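Local coordinates for protein formate dehydrogenase (Staphylococcus aureus, PDB 6TTB) that probably oxidises formate to carbon dioxide, passing the hydride to NAD as the cofactor, at residues E64-E69 with I343-F348; G180-E185 with H293-A298; D300-Q305 with H311-M316. All coordinates share one frame; numbering follows the deposited sequence.

Contact 1 ties the loop 64-69 to the end of helix 330-348 on the domain built around the five-stranded parallel sheet. Contacts 2 and 3 lie in the seven-stranded Rossmann domain, across the chain's centre, with centres about 50 Å and 36 Å from that of contact 1. Both fall within the sequence interval that contact 1 spans, contact 2 closing before contact 3 opens. Their centres are about 19 Å apart, and Y297 packs on W313 and M316. Both touch the second subunit; contact 3 also reaches NAD through D300 and V301. Contact 1 thus joins early and late parts of the chain in one domain, while contacts 2 and 3 belong to the cofactor-binding domain and its dimer face.

Contact 1 (E64-E69 with I343-F348); sequences EERGHE and ILERFF
R66 and H68 reach across to E345 and F348 on the last turns of helix 330-348, one pair by charge and the other by ring stacking. From CB, the R66 chain leaves with CG beside the backbone N (chi1 -62°), bends at chi2 and then runs on extended through CD to NE. CD comes only to the fringe of the carboxylate, 4.1 Å from E345 OE2. NE donates to E345 OE1 at 3.0 Å, on the syn lone pair, and makes a weak bond to OE2. NH2 of R66 meets the same E345 OE1 at 2.6 Å, nearly along its C-O bond. Because NE and NH2 are the nitrogens used, the guanidinium grips side-on, both on one oxygen that stands somewhat out of its plane. The carboxylate is tilted 29° from the guanidinium plane. R66 also makes a cation-pi contact with F62, a residue of helix 59-64.

The domain here is built round a parallel sheet with 69-73 at one edge. As in D-2-hydroxyacid dehydrogenases, the chain returns to this sheet from the Rossmann sheet through helix 330-348, which packs against helix 59-64, with L344 on L59 and L63.

Beside the salt bridge, the H68 ring lies on F348 as an offset stack, centroids 4.1 Å apart and planes at 24°. NE2 of H68 sits 3.4 Å above the F348 plane, over its centre, while CD2 of H68 is 3.5 Å from F348 CZ. The opposite face of H68 is covered near its rim by the carbonyl oxygen of R66, and ND1 makes a weak hydrogen bond with M33 N.

Contact 2 (G180-E185 with H293-A298); sequences GNHAHE and HLQGYA
H182 and Q295 carry the whole contact. Their interaction is face-on: Q295 NE2 sits over one face of the imidazole, the rest of the amide running out past the rim, with the two planes 25° apart. Q295 NE2 is 2.9 Å from H182 ND1 and 3.1 Å from H182 CE1, but it approaches from above the ring, so the angle is poor for a hydrogen bond to ND1. Q295 gets there by a chain with CG anti to the backbone N (chi1 -152°) and then bent at chi2. On the opposite face, N181 ND2 lies 2.9 Å above the H182 ring plane, toward the rim, leaving the ring between two side-chain amides.

Backbone bonds hold both segments: a type I turn, closed by A183 N to G180 O at 2.9 Å, presents H182, while Q295 pairs with S269. The Q295 carbonyl oxygen also accepts from the R318 side chain. Further along the loop, E185 OE2 makes a salt bridge to R335 of the second subunit.

The contact joins the dimer-facing loop leading into strand 190-194 to the corner at Q295 in strand 294-299, two elements of a Rossmann-type NAD-binding domain whose parallel sheet contains both strands.

Contact 3 (D300-Q305 with H311-M316); sequences DVWYPQ and HPWRTM. With NAD (nicotinamide-adenine-dinucleotide), chain C.
The loop joining the last two strands of the Rossmann sheet, 294-299 and 319-321, folds back on itself where W302 meets H311, W313 and R314. The six-membered ring of W302 points its edge at the face of H311 in a T-shaped pair, centroids 5.0 Å apart and planes at 88°. With CG anti to the backbone N (chi1 -164°), H311 turns its imidazole across W302 and has both nitrogens engaged. NE2 of H311 donates to Y303 O at 3.0 Å, from well above the carbonyl plane, and ND1 accepts W313 N at 3.1 Å, in the plane of the ring; together these bonds fix its rotation. W302 CZ3 packs on W313 CB at 3.5 Å, and W302 CH2 on R314 CG at 3.6 Å. V301 O lies at the edge of the W313 indole, 3.5 Å from CZ3. At the other end, D300 OD1 takes a weak hydrogen bond from the NAD carboxamide N7N at 3.4 Å.

W302 NE1 is bonded to T322 O, just past strand 319-321. R314 gives NH1 to S169 O of the second subunit, while W313 donates NE1 to R282 O and lies on L285, setting the loop against helix 282-291.

Contact 1 (E64-E69 with I343-F348)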
loop_
_atom_site.group_PDB
_atom_site.type_symbol
_atom_site.label_atom_id
_atom_site.label_comp_id
_atom_site.label_asym_id
_atom_site.label_seq_id
_atom_site.Cartn_x
_atom_site.Cartn_y
_atom_site.Cartn_z
ATOM N N GLU A 64 25.817 26.362 18.209
ATOM C CA GLU A 64 26.039 27.535 19.044
ATOM C C GLU A 64 26.721 27.137 20.362
ATOM O O GLU A 64 26.988 27.975 21.193
ATOM C CB GLU A 64 24.718 28.288 19.292
ATOM C CG GLU A 64 24.202 29.084 18.076
ATOM C CD GLU A 64 22.775 29.659 18.179
ATOM O OE1 GLU A 64 22.499 30.472 19.121
ATOM O OE2 GLU A 64 21.937 29.301 17.326
ATOM N N GLU A 65 27.028 25.865 20.525
ATOM C CA GLU A 65 27.686 25.393 21.726
ATOM C C GLU A 65 29.155 25.220 21.452
ATOM O O GLU A 65 29.889 24.819 22.330
ATOM C CB GLU A 65 27.239 23.975 22.041
ATOM C CG GLU A 65 27.270 23.640 23.513
ATOM C CD GLU A 65 26.039 22.835 23.927
ATOM O OE1 GLU A 65 26.133 21.589 23.959
ATOM O OE2 GLU A 65 24.953 23.455 24.114
ATOM N N ARG A 66 29.536 25.396 20.200
ATOM C CA ARG A 66 30.855 25.047 19.728
ATOM C C ARG A 66 31.480 26.267 19.082
ATOM O O ARG A 66 32.540 26.169 18.500
ATOM C CB ARG A 66 30.760 23.941 18.703
ATOM C CG ARG A 66 30.163 22.656 19.235
ATOM C CD ARG A 66 31.035 21.528 18.661
ATOM N NE ARG A 66 30.657 20.136 18.904
ATOM C CZ ARG A 66 29.520 19.680 19.502
ATOM N NH1 ARG A 66 28.516 20.492 19.803
ATOM N NH2 ARG A 66 29.367 18.382 19.680
ATOM N N GLY A 67 30.820 27.424 19.233
ATOM C CA GLY A 67 31.432 28.680 18.854
ATOM C C GLY A 67 30.969 29.156 17.491
ATOM O O GLY A 67 31.379 30.231 17.064
ATOM N N HIS A 68 30.041 28.414 16.860
ATOM C CA HIS A 68 29.807 28.615 15.440
ATOM C C HIS A 68 28.558 29.454 15.253
ATOM O O HIS A 68 27.765 29.589 16.179
ATOM C CB HIS A 68 29.712 27.279 14.728
ATOM C CG HIS A 68 30.954 26.463 14.813
ATOM N ND1 HIS A 68 32.183 26.904 14.299
ATOM C CD2 HIS A 68 31.171 25.212 15.293
ATOM C CE1 HIS A 68 33.112 25.976 14.538
ATOM N NE2 HIS A 68 32.503 24.911 15.099
ATOM N N GLU A 69 28.404 30.046 14.065
ATOM C CA GLU A 69 27.186 30.788 13.789
ATOM C C GLU A 69 26.239 29.835 13.092
ATOM O O GLU A 69 26.651 29.117 12.205
ATOM C CB GLU A 69 27.455 32.039 12.932
ATOM C CG GLU A 69 26.302 33.048 12.957
ATOM C CD GLU A 69 26.257 34.149 11.882
ATOM O OE1 GLU A 69 27.306 34.808 11.594
ATOM O OE2 GLU A 69 25.164 34.410 11.379
ATOM N N ILE A 343 28.998 14.221 11.053
ATOM C CA ILE A 343 29.735 14.836 9.959
ATOM C C ILE A 343 30.385 16.124 10.450
ATOM O O ILE A 343 31.604 16.269 10.356
ATOM C CB ILE A 343 28.784 15.080 8.777
ATOM C CG1 ILE A 343 28.719 13.859 7.852
ATOM C CG2 ILE A 343 29.126 16.357 8.035
ATOM C CD1 ILE A 343 27.337 13.620 7.256
ATOM N N LEU A 344 29.545 17.071 10.919
ATOM C CA LEU A 344 30.000 18.379 11.379
ATOM C C LEU A 344 31.122 18.230 12.417
ATOM O O LEU A 344 32.028 19.052 12.474
ATOM C CB LEU A 344 28.829 19.126 11.982
ATOM C CG LEU A 344 27.681 19.444 11.037
ATOM C CD1 LEU A 344 26.581 20.184 11.782
ATOM C CD2 LEU A 344 28.141 20.277 9.875
ATOM N N GLU A 345 31.044 17.192 13.255
ATOM C CA GLU A 345 32.065 16.930 14.255
ATOM C C GLU A 345 33.401 16.618 13.534
ATOM O O GLU A 345 34.368 17.399 13.607
ATOM C CB GLU A 345 31.546 15.854 15.218
ATOM C CG GLU A 345 32.175 15.900 16.584
ATOM C CD GLU A 345 31.990 17.215 17.309
ATOM O OE1 GLU A 345 30.979 17.343 17.989
ATOM O OE2 GLU A 345 32.857 18.121 17.167
ATOM N N ARG A 346 33.408 15.548 12.727
ATOM C CA ARG A 346 34.590 15.226 11.940
ATOM C C ARG A 346 35.077 16.453 11.140
ATOM O O ARG A 346 36.246 16.808 11.175
ATOM C CB ARG A 346 34.293 14.062 11.001
ATOM C CG ARG A 346 33.734 12.847 11.705
ATOM C CD ARG A 346 33.883 11.636 10.810
ATOM N NE ARG A 346 33.135 10.501 11.367
ATOM C CZ ARG A 346 33.486 9.234 11.203
ATOM N NH1 ARG A 346 34.516 8.919 10.425
ATOM N NH2 ARG A 346 32.762 8.282 11.737
ATOM N N PHE A 347 34.173 17.103 10.410
ATOM C CA PHE A 347 34.552 18.287 9.664
ATOM C C PHE A 347 35.377 19.222 10.538
ATOM O O PHE A 347 36.452 19.631 10.135
ATOM C CB PHE A 347 33.318 19.003 9.120
ATOM C CG PHE A 347 33.634 20.199 8.264
ATOM C CD1 PHE A 347 34.439 20.071 7.160
ATOM C CD2 PHE A 347 33.238 21.464 8.645
ATOM C CE1 PHE A 347 34.794 21.167 6.412
ATOM C CE2 PHE A 347 33.644 22.578 7.935
ATOM C CZ PHE A 347 34.422 22.418 6.822
ATOM N N PHE A 348 34.858 19.565 11.729
ATOM C CA PHE A 348 35.412 20.655 12.495
ATOM C C PHE A 348 36.737 20.237 13.051
ATOM O O PHE A 348 37.463 21.082 13.555
ATOM C CB PHE A 348 34.606 21.004 13.730
ATOM C CG PHE A 348 33.275 21.604 13.443
ATOM C CD1 PHE A 348 33.128 22.548 12.426
ATOM C CD2 PHE A 348 32.141 21.198 14.134
ATOM C CE1 PHE A 348 31.870 23.086 12.121
ATOM C CE2 PHE A 348 30.893 21.794 13.877
ATOM C CZ PHE A 348 30.753 22.728 12.862
#

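Contact 2 (G180-E185 with H293-A298)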
loop_
_atom_site.group_PDB
_atom_site.type_symbol
_atom_site.label_atom_id
_atom_site.label_comp_id
_atom_site.label_asym_id
_atom_site.label_seq_id
_atom_site.Cartn_x
_atom_site.Cartn_y
_atom_site.Cartn_z
ATOM N N GLY A 180 -13.343 -3.939 -8.076
ATOM C CA GLY A 180 -12.879 -5.246 -8.471
ATOM C C GLY A 180 -12.020 -5.164 -9.728
ATOM O O GLY A 180 -10.929 -5.776 -9.795
ATOM N N ASN A 181 -12.494 -4.326 -10.666
ATOM C CA ASN A 181 -11.982 -4.217 -12.022
ATOM C C ASN A 181 -10.451 -4.108 -12.040
ATOM O O ASN A 181 -9.813 -4.640 -12.935
ATOM C CB ASN A 181 -12.701 -3.112 -12.784
ATOM C CG ASN A 181 -12.495 -3.165 -14.287
ATOM O OD1 ASN A 181 -13.234 -3.850 -15.007
ATOM N ND2 ASN A 181 -11.520 -2.408 -14.776
ATOM N N HIS A 182 -9.836 -3.501 -11.005
ATOM C CA HIS A 182 -8.384 -3.334 -11.035
ATOM C C HIS A 182 -7.695 -3.865 -9.779
ATOM O O HIS A 182 -6.545 -3.542 -9.515
ATOM C CB HIS A 182 -8.030 -1.888 -11.297
ATOM C CG HIS A 182 -8.411 -1.438 -12.675
ATOM N ND1 HIS A 182 -7.981 -2.111 -13.840
ATOM C CD2 HIS A 182 -9.188 -0.396 -13.095
ATOM C CE1 HIS A 182 -8.522 -1.512 -14.905
ATOM N NE2 HIS A 182 -9.272 -0.461 -14.472
ATOM N N ALA A 183 -8.384 -4.719 -9.046
ATOM C CA ALA A 183 -7.881 -5.210 -7.789
ATOM C C ALA A 183 -7.317 -6.614 -7.991
ATOM O O ALA A 183 -7.932 -7.480 -8.607
ATOM C CB ALA A 183 -8.996 -5.208 -6.801
ATOM N N HIS A 184 -6.092 -6.777 -7.542
ATOM C CA HIS A 184 -5.256 -7.931 -7.743
ATOM C C HIS A 184 -4.672 -8.264 -6.392
ATOM O O HIS A 184 -4.491 -7.377 -5.579
ATOM C CB HIS A 184 -4.077 -7.584 -8.655
ATOM C CG HIS A 184 -4.448 -7.427 -10.102
ATOM N ND1 HIS A 184 -4.342 -8.482 -11.034
ATOM C CD2 HIS A 184 -4.918 -6.370 -10.801
ATOM C CE1 HIS A 184 -4.718 -8.045 -12.217
ATOM N NE2 HIS A 184 -5.108 -6.798 -12.098
ATOM N N GLU A 185 -4.499 -9.549 -6.130
ATOM C CA GLU A 185 -3.593 -10.002 -5.114
ATOM C C GLU A 185 -2.170 -9.685 -5.549
ATOM O O GLU A 185 -1.815 -9.866 -6.712
ATOM C CB GLU A 185 -3.763 -11.505 -4.996
ATOM C CG GLU A 185 -5.178 -11.875 -4.677
ATOM C CD GLU A 185 -5.293 -13.235 -4.049
ATOM O OE1 GLU A 185 -5.975 -13.324 -3.027
ATOM O OE2 GLU A 185 -4.674 -14.196 -4.577
ATOM N N HIS A 293 -1.619 1.821 -21.008
ATOM C CA HIS A 293 -0.512 0.908 -21.032
ATOM C C HIS A 293 -0.053 0.562 -19.587
ATOM O O HIS A 293 0.180 -0.602 -19.265
ATOM C CB HIS A 293 0.565 1.412 -21.997
ATOM C CG HIS A 293 1.704 0.454 -22.075
ATOM N ND1 HIS A 293 1.500 -0.887 -22.299
ATOM C CD2 HIS A 293 3.028 0.607 -21.782
ATOM C CE1 HIS A 293 2.659 -1.518 -22.196
ATOM N NE2 HIS A 293 3.619 -0.616 -21.856
ATOM N N LEU A 294 0.055 1.564 -18.713
ATOM C CA LEU A 294 0.434 1.304 -17.325
ATOM C C LEU A 294 -0.792 1.324 -16.412
ATOM O O LEU A 294 -1.447 2.323 -16.302
ATOM C CB LEU A 294 1.355 2.422 -16.893
ATOM C CG LEU A 294 2.831 2.174 -17.053
ATOM C CD1 LEU A 294 3.506 2.563 -15.759
ATOM C CD2 LEU A 294 3.091 0.713 -17.370
ATOM N N GLN A 295 -0.999 0.266 -15.653
ATOM C CA GLN A 295 -2.172 0.210 -14.794
ATOM C C GLN A 295 -2.078 1.247 -13.681
ATOM O O GLN A 295 -3.096 1.812 -13.301
ATOM C CB GLN A 295 -2.481 -1.226 -14.291
ATOM C CG GLN A 295 -3.962 -1.473 -13.982
ATOM C CD GLN A 295 -4.901 -0.579 -14.800
ATOM O OE1 GLN A 295 -4.711 -0.361 -16.025
ATOM N NE2 GLN A 295 -5.934 -0.052 -14.135
ATOM N N GLY A 296 -0.857 1.516 -13.171
ATOM C CA GLY A 296 -0.681 2.487 -12.079
ATOM C C GLY A 296 0.765 2.902 -11.893
ATOM O O GLY A 296 1.657 2.135 -12.285
ATOM N N TYR A 297 0.986 4.112 -11.263
ATOM C CA TYR A 297 2.327 4.558 -10.796
ATOM C C TYR A 297 2.215 5.076 -9.362
ATOM O O TYR A 297 1.277 5.833 -9.014
ATOM C CB TYR A 297 2.958 5.637 -11.710
ATOM C CG TYR A 297 4.288 6.264 -11.254
ATOM C CD1 TYR A 297 4.310 7.332 -10.378
ATOM C CD2 TYR A 297 5.523 5.844 -11.748
ATOM C CE1 TYR A 297 5.476 7.987 -10.029
ATOM C CE2 TYR A 297 6.725 6.443 -11.342
ATOM C CZ TYR A 297 6.701 7.544 -10.496
ATOM O OH TYR A 297 7.865 8.150 -10.023
ATOM N N ALA A 298 3.162 4.638 -8.529
ATOM C CA ALA A 298 3.387 5.276 -7.240
ATOM C C ALA A 298 4.860 5.542 -7.029
ATOM O O ALA A 298 5.702 5.161 -7.866
ATOM C CB ALA A 298 2.828 4.481 -6.094
#

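Contact 3 (D300-Q305 with H311-M316)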
loop_
_atom_site.group_PDB
_atom_site.type_symbol
_atom_site.label_atom_id
_atom_site.label_comp_id
_atom_site.label_asym_id
_atom_site.label_seq_id
_atom_site.Cartn_x
_atom_site.Cartn_y
_atom_site.Cartn_z
ATOM N N ASP A 300 7.400 8.604 -4.335
ATOM C CA ASP A 300 7.376 9.823 -3.525
ATOM C C ASP A 300 8.465 10.825 -3.981
ATOM O O ASP A 300 8.822 11.749 -3.194
ATOM C CB ASP A 300 7.486 9.518 -2.023
ATOM C CG ASP A 300 8.908 9.170 -1.545
ATOM O OD1 ASP A 300 9.734 8.653 -2.376
ATOM O OD2 ASP A 300 9.213 9.429 -0.353
ATOM N N VAL A 301 9.005 10.637 -5.212
ATOM C CA VAL A 301 10.173 11.427 -5.623
ATOM C C VAL A 301 9.827 12.180 -6.898
ATOM O O VAL A 301 9.122 11.631 -7.741
ATOM C CB VAL A 301 11.430 10.556 -5.810
ATOM C CG1 VAL A 301 12.000 10.077 -4.514
ATOM C CG2 VAL A 301 11.191 9.384 -6.758
ATOM N N TRP A 302 10.302 13.449 -7.028
ATOM C CA TRP A 302 9.791 14.305 -8.109
ATOM C C TRP A 302 10.897 15.038 -8.904
ATOM O O TRP A 302 11.922 15.440 -8.317
ATOM C CB TRP A 302 8.854 15.310 -7.520
ATOM C CG TRP A 302 7.760 14.718 -6.721
ATOM C CD1 TRP A 302 7.860 14.108 -5.504
ATOM C CD2 TRP A 302 6.354 14.826 -7.018
ATOM N NE1 TRP A 302 6.623 13.737 -5.062
ATOM C CE2 TRP A 302 5.672 14.190 -5.948
ATOM C CE3 TRP A 302 5.623 15.341 -8.110
ATOM C CZ2 TRP A 302 4.288 14.044 -5.934
ATOM C CZ3 TRP A 302 4.261 15.174 -8.089
ATOM C CH2 TRP A 302 3.607 14.527 -7.019
ATOM N N TYR A 303 10.575 15.419 -10.174
ATOM C CA TYR A 303 11.393 16.425 -10.890
ATOM C C TYR A 303 10.560 17.669 -11.305
ATOM O O TYR A 303 9.711 17.633 -12.222
ATOM C CB TYR A 303 12.180 15.801 -12.061
ATOM C CG TYR A 303 13.212 16.742 -12.645
ATOM C CD1 TYR A 303 14.232 17.280 -11.847
ATOM C CD2 TYR A 303 13.138 17.185 -13.979
ATOM C CE1 TYR A 303 15.087 18.271 -12.329
ATOM C CE2 TYR A 303 14.005 18.161 -14.477
ATOM C CZ TYR A 303 14.976 18.714 -13.643
ATOM O OH TYR A 303 15.866 19.641 -14.136
ATOM N N PRO A 304 10.845 18.864 -10.748
ATOM C CA PRO A 304 11.820 19.026 -9.671
ATOM C C PRO A 304 11.170 18.938 -8.284
ATOM O O PRO A 304 9.983 18.687 -8.166
ATOM C CB PRO A 304 12.160 20.483 -9.925
ATOM C CG PRO A 304 10.783 21.088 -10.142
ATOM C CD PRO A 304 10.232 20.151 -11.172
ATOM N N GLN A 305 11.959 19.159 -7.240
ATOM C CA GLN A 305 11.421 19.207 -5.912
ATOM C C GLN A 305 11.879 20.513 -5.323
ATOM O O GLN A 305 13.014 20.907 -5.577
ATOM C CB GLN A 305 12.006 18.086 -5.066
ATOM C CG GLN A 305 11.530 16.724 -5.508
ATOM C CD GLN A 305 11.611 15.649 -4.444
ATOM O OE1 GLN A 305 11.198 14.491 -4.674
ATOM N NE2 GLN A 305 12.163 16.006 -3.287
ATOM N N HIS A 311 2.277 20.130 -10.662
ATOM C CA HIS A 311 2.984 19.048 -11.312
ATOM C C HIS A 311 1.947 18.036 -11.802
ATOM O O HIS A 311 1.099 17.579 -11.023
ATOM C CB HIS A 311 3.982 18.440 -10.358
ATOM C CG HIS A 311 5.011 17.580 -10.984
ATOM N ND1 HIS A 311 4.669 16.396 -11.644
ATOM C CD2 HIS A 311 6.403 17.701 -11.024
ATOM C CE1 HIS A 311 5.798 15.784 -12.059
ATOM N NE2 HIS A 311 6.916 16.611 -11.689
ATOM N N PRO A 312 1.999 17.600 -13.086
ATOM C CA PRO A 312 0.980 16.698 -13.615
ATOM C C PRO A 312 0.957 15.323 -12.922
ATOM O O PRO A 312 -0.025 14.612 -12.993
ATOM C CB PRO A 312 1.327 16.581 -15.085
ATOM C CG PRO A 312 2.824 16.849 -15.168
ATOM C CD PRO A 312 3.151 17.747 -13.991
ATOM N N TRP A 313 2.031 14.966 -12.216
ATOM C CA TRP A 313 2.054 13.704 -11.479
ATOM C C TRP A 313 1.072 13.741 -10.310
ATOM O O TRP A 313 0.746 12.717 -9.753
ATOM C CB TRP A 313 3.469 13.363 -10.997
ATOM C CG TRP A 313 4.347 12.776 -12.061
ATOM C CD1 TRP A 313 4.031 12.609 -13.376
ATOM C CD2 TRP A 313 5.701 12.295 -11.896
ATOM N NE1 TRP A 313 5.105 12.083 -14.055
ATOM C CE2 TRP A 313 6.143 11.874 -13.173
ATOM C CE3 TRP A 313 6.545 12.094 -10.792
ATOM C CZ2 TRP A 313 7.422 11.341 -13.383
ATOM C CZ3 TRP A 313 7.832 11.651 -11.007
ATOM C CH2 TRP A 313 8.247 11.246 -12.285
ATOM N N ARG A 314 0.619 14.935 -9.921
ATOM C CA ARG A 314 -0.231 15.039 -8.744
ATOM C C ARG A 314 -1.659 14.605 -9.090
ATOM O O ARG A 314 -2.320 13.997 -8.293
ATOM C CB ARG A 314 -0.242 16.485 -8.255
ATOM C CG ARG A 314 1.129 17.033 -7.885
ATOM C CD ARG A 314 0.880 18.422 -7.311
ATOM N NE ARG A 314 1.982 19.083 -6.598
ATOM C CZ ARG A 314 2.191 19.031 -5.272
ATOM N NH1 ARG A 314 1.409 18.324 -4.461
ATOM N NH2 ARG A 314 3.161 19.739 -4.764
ATOM N N THR A 315 -2.072 14.868 -10.321
ATOM C CA THR A 315 -3.454 14.899 -10.789
ATOM C C THR A 315 -3.658 13.710 -11.724
ATOM O O THR A 315 -4.681 13.629 -12.383
ATOM C CB THR A 315 -3.641 16.147 -11.696
ATOM O OG1 THR A 315 -3.555 17.267 -10.848
ATOM C CG2 THR A 315 -4.915 16.210 -12.524
ATOM N N MET A 316 -2.604 12.955 -12.005
ATOM C CA MET A 316 -2.720 12.093 -13.173
ATOM C C MET A 316 -3.460 10.833 -12.742
ATOM O O MET A 316 -3.424 10.474 -11.561
ATOM C CB MET A 316 -1.358 11.782 -13.843
ATOM C CG MET A 316 -0.534 10.709 -13.106
ATOM S SD MET A 316 1.234 10.814 -13.265
ATOM C CE MET A 316 1.790 9.671 -11.998
HETATM P PA NAD C . 22.643 1.540 -3.525
HETATM O O1A NAD C . 23.911 2.135 -4.036
HETATM O O2A NAD C . 22.636 0.519 -2.403
HETATM O O5B NAD C . 21.733 1.028 -4.752
HETATM C C5B NAD C . 22.018 1.407 -6.114
HETATM C C4B NAD C . 22.404 0.162 -6.873
HETATM O O4B NAD C . 21.920 0.313 -8.221
HETATM C C3B NAD C . 23.924 -0.121 -6.959
HETATM O O3B NAD C . 24.400 -1.215 -6.175
HETATM C C2B NAD C . 24.212 -0.336 -8.450
HETATM O O2B NAD C . 24.862 -1.560 -8.721
HETATM C C1B NAD C . 22.844 -0.212 -9.137
HETATM N N9A NAD C . 22.886 0.614 -10.349
HETATM C C8A NAD C . 23.921 1.451 -10.746
HETATM N N7A NAD C . 23.762 1.940 -11.954
HETATM C C5A NAD C . 22.609 1.321 -12.435
HETATM C C6A NAD C . 21.930 1.365 -13.687
HETATM N N6A NAD C . 22.359 2.021 -14.751
HETATM N N1A NAD C . 20.854 0.553 -13.841
HETATM C C2A NAD C . 20.435 -0.160 -12.783
HETATM N N3A NAD C . 20.960 -0.248 -11.558
HETATM C C4A NAD C . 22.056 0.509 -11.442
HETATM O O3 NAD C . 21.737 2.721 -3.068
HETATM P PN NAD C . 20.445 2.520 -2.215
HETATM O O1N NAD C . 20.831 2.833 -0.793
HETATM O O2N NAD C . 19.842 1.181 -2.526
HETATM O O5D NAD C . 19.518 3.700 -2.825
HETATM C C5D NAD C . 18.594 3.390 -3.912
HETATM C C4D NAD C . 18.130 4.688 -4.475
HETATM O O4D NAD C . 17.031 5.159 -3.658
HETATM C C3D NAD C . 19.231 5.775 -4.449
HETATM O O3D NAD C . 19.680 6.131 -5.748
HETATM C C2D NAD C . 18.615 6.933 -3.659
HETATM O O2D NAD C . 18.686 8.212 -4.276
HETATM C C1D NAD C . 17.162 6.548 -3.451
HETATM N N1N NAD C . 16.768 6.882 -2.074
HETATM C C2N NAD C . 15.634 7.722 -1.851
HETATM C C3N NAD C . 15.235 8.055 -0.537
HETATM C C7N NAD C . 13.869 8.695 -0.281
HETATM O O7N NAD C . 13.720 9.384 0.727
HETATM N N7N NAD C . 12.864 8.467 -1.150
HETATM C C4N NAD C . 16.137 7.726 0.541
HETATM C C5N NAD C . 17.272 6.923 0.296
HETATM C C6N NAD C . 17.584 6.538 -1.023
#